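Local coordinates for extracellular solute-binding protein, family 1 (Trichodesmium erythraeum IMS101, PDB 6G7N) that binds ferric iron and, judging by its family, probably delivers it to an ABC transporter for uptake into the cell, at residues S8-T13 and V29-G34. Residues are numbered along the deposited sequence; the frame is centred on the assembly and turned at random.
Sequences SRHYDT and VNLIEG. With DAL (D-alanine), chain C.
L31 sets one methyl, CD2, squarely over the imidazole of H10, 3.6 Å from the ring centroid and 9° off its normal, a tightly packed CH-pi contact. With CG of H10 anti to the backbone N (chi1 171°), the ring swings across to strand 28-33, and a hydrogen bond between ND1 and the hydroxyl of Y18, on helix 15-25, helps set its rotation. Were H10 an alanine, the L31 methyl would probably lose its aromatic face and the Y18 hydroxyl this partner. S8 CB also approaches closely, 3.0 Å from G34 O, while its OG bonds to T57. Helix 15-25 connects the parallel strands 2-7 and 28-33 as a beta-alpha-beta crossover, part of the periplasmic-binding-protein fold, and residues 8-13 lie in the loop leading from the first strand into the helix. The solvent side is looser: E33 is exposed, and its carboxylate, turned 74° from the imidazole plane, meets H10 CB through OE2 at 3.7 Å without a direct hydrogen bond. Instead, a water donates to E33 OE2 (2.8 Å) and accepts from H10 N (3.1 Å), bridging strand and loop. From the same loop, R9 and Y11 line the D-alanine pocket, Y11 OH lying 2.8 Å from ligand OXT.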
loop_
_atom_site.group_PDB
_atom_site.type_symbol
_atom_site.label_atom_id
_atom_site.label_comp_id
_atom_site.label_asym_id
_atom_site.label_seq_id
_atom_site.Cartn_x
_atom_site.Cartn_y
_atom_site.Cartn_z
ATOM N N SER A 8 9.897 3.462 -7.769
ATOM C CA SER A 8 10.373 2.621 -6.662
ATOM C C SER A 8 9.702 1.237 -6.594
ATOM O O SER A 8 9.960 0.452 -5.678
ATOM C CB SER A 8 10.173 3.366 -5.338
ATOM O OG SER A 8 8.798 3.523 -5.038
ATOM N N ARG A 9 8.806 0.974 -7.546
ATOM C CA ARG A 9 7.828 -0.141 -7.501
ATOM C C ARG A 9 8.054 -1.176 -8.610
ATOM O O ARG A 9 7.257 -2.105 -8.786
ATOM C CB ARG A 9 6.405 0.493 -7.553
ATOM C CG ARG A 9 5.155 -0.417 -7.653
ATOM C CD ARG A 9 5.038 -1.514 -6.605
ATOM N NE ARG A 9 3.829 -2.311 -6.797
ATOM C CZ ARG A 9 3.700 -3.236 -7.741
ATOM N NH1 ARG A 9 4.698 -3.531 -8.553
ATOM N NH2 ARG A 9 2.541 -3.883 -7.866
ATOM N N HIS A 10 9.171 -1.063 -9.324
ATOM C CA HIS A 10 9.464 -2.003 -10.399
ATOM C C HIS A 10 9.836 -3.379 -9.825
ATOM O O HIS A 10 10.672 -3.494 -8.934
ATOM C CB HIS A 10 10.632 -1.473 -11.266
ATOM C CG HIS A 10 11.144 -2.456 -12.268
ATOM N ND1 HIS A 10 10.573 -2.631 -13.511
ATOM C CD2 HIS A 10 12.177 -3.326 -12.181
ATOM C CE1 HIS A 10 11.260 -3.568 -14.154
ATOM N NE2 HIS A 10 12.226 -4.011 -13.363
ATOM N N TYR A 11 9.252 -4.422 -10.408
ATOM C CA TYR A 11 9.687 -5.820 -10.257
ATOM C C TYR A 11 10.085 -6.342 -11.631
ATOM O O TYR A 11 9.599 -5.853 -12.648
ATOM C CB TYR A 11 8.594 -6.676 -9.614
ATOM C CG TYR A 11 8.419 -6.338 -8.166
ATOM C CD1 TYR A 11 9.267 -6.848 -7.193
ATOM C CD2 TYR A 11 7.459 -5.417 -7.759
ATOM C CE1 TYR A 11 9.109 -6.487 -5.855
ATOM C CE2 TYR A 11 7.305 -5.046 -6.442
ATOM C CZ TYR A 11 8.119 -5.586 -5.487
ATOM O OH TYR A 11 7.958 -5.212 -4.165
ATOM N N ASP A 12 10.958 -7.355 -11.688
ATOM C CA ASP A 12 11.478 -7.893 -12.962
ATOM C C ASP A 12 10.391 -8.284 -13.947
ATOM O O ASP A 12 10.520 -8.095 -15.162
ATOM C CB ASP A 12 12.366 -9.127 -12.679
ATOM C CG ASP A 12 13.244 -9.523 -13.869
ATOM O OD1 ASP A 12 13.806 -8.619 -14.511
ATOM O OD2 ASP A 12 13.397 -10.733 -14.149
ATOM N N THR A 13 9.322 -8.862 -13.413
ATOM C CA THR A 13 8.206 -9.284 -14.226
ATOM C C THR A 13 7.502 -8.101 -14.939
ATOM O O THR A 13 6.823 -8.323 -15.950
ATOM C CB THR A 13 7.208 -10.091 -13.377
ATOM O OG1 THR A 13 6.909 -9.364 -12.183
ATOM C CG2 THR A 13 7.769 -11.463 -12.994
ATOM N N VAL A 29 10.209 2.419 -22.846
ATOM C CA VAL A 29 10.193 2.786 -21.429
ATOM C C VAL A 29 11.620 2.769 -20.889
ATOM O O VAL A 29 12.251 1.701 -20.851
ATOM C CB VAL A 29 9.328 1.829 -20.594
ATOM C CG1 VAL A 29 9.331 2.247 -19.122
ATOM C CG2 VAL A 29 7.906 1.750 -21.165
ATOM N N ASN A 30 12.121 3.946 -20.501
ATOM C CA ASN A 30 13.416 4.070 -19.846
ATOM C C ASN A 30 13.155 4.086 -18.341
ATOM O O ASN A 30 12.500 4.984 -17.841
ATOM C CB ASN A 30 14.096 5.370 -20.243
ATOM C CG ASN A 30 14.440 5.442 -21.711
ATOM O OD1 ASN A 30 14.812 4.443 -22.328
ATOM N ND2 ASN A 30 14.320 6.643 -22.280
ATOM N N LEU A 31 13.682 3.096 -17.629
ATOM C CA LEU A 31 13.463 2.939 -16.198
ATOM C C LEU A 31 14.570 3.575 -15.372
ATOM O O LEU A 31 15.746 3.241 -15.583
ATOM C CB LEU A 31 13.355 1.455 -15.864
ATOM C CG LEU A 31 13.149 1.138 -14.388
ATOM C CD1 LEU A 31 11.783 1.568 -13.866
ATOM C CD2 LEU A 31 13.333 -0.347 -14.167
ATOM N N ILE A 32 14.192 4.457 -14.444
ATOM C CA ILE A 32 15.079 5.032 -13.432
ATOM C C ILE A 32 14.526 4.579 -12.094
ATOM O O ILE A 32 13.390 4.835 -11.785
ATOM C CB ILE A 32 15.092 6.586 -13.530
ATOM C CG1 ILE A 32 15.599 7.055 -14.923
ATOM C CG2 ILE A 32 15.899 7.219 -12.411
ATOM C CD1 ILE A 32 16.941 6.542 -15.345
ATOM N N GLU A 33 15.330 3.878 -11.307
ATOM C CA GLU A 33 14.882 3.398 -10.021
ATOM C C GLU A 33 15.443 4.171 -8.858
ATOM O O GLU A 33 16.510 4.797 -8.953
ATOM C CB GLU A 33 15.216 1.914 -9.882
ATOM C CG GLU A 33 14.545 1.007 -10.892
ATOM C CD GLU A 33 14.779 -0.451 -10.576
ATOM O OE1 GLU A 33 15.755 -1.030 -11.111
ATOM O OE2 GLU A 33 14.021 -1.023 -9.757
ATOM N N GLY A 34 14.778 4.011 -7.720
ATOM C CA GLY A 34 15.241 4.595 -6.471
ATOM C C GLY A 34 14.203 4.350 -5.404
ATOM O O GLY A 34 13.115 3.912 -5.704
HETATM N N DAL C . 7.717 -2.662 0.037
HETATM C CA DAL C . 7.762 -2.966 -1.432
HETATM C CB DAL C . 8.695 -2.001 -2.147
HETATM C C DAL C . 6.411 -2.997 -2.068
HETATM O O DAL C . 5.436 -2.917 -1.294
HETATM O OXT DAL C . 6.348 -3.103 -3.323
HETATM O O HOH W 1 11.872 0.329 -8.625
#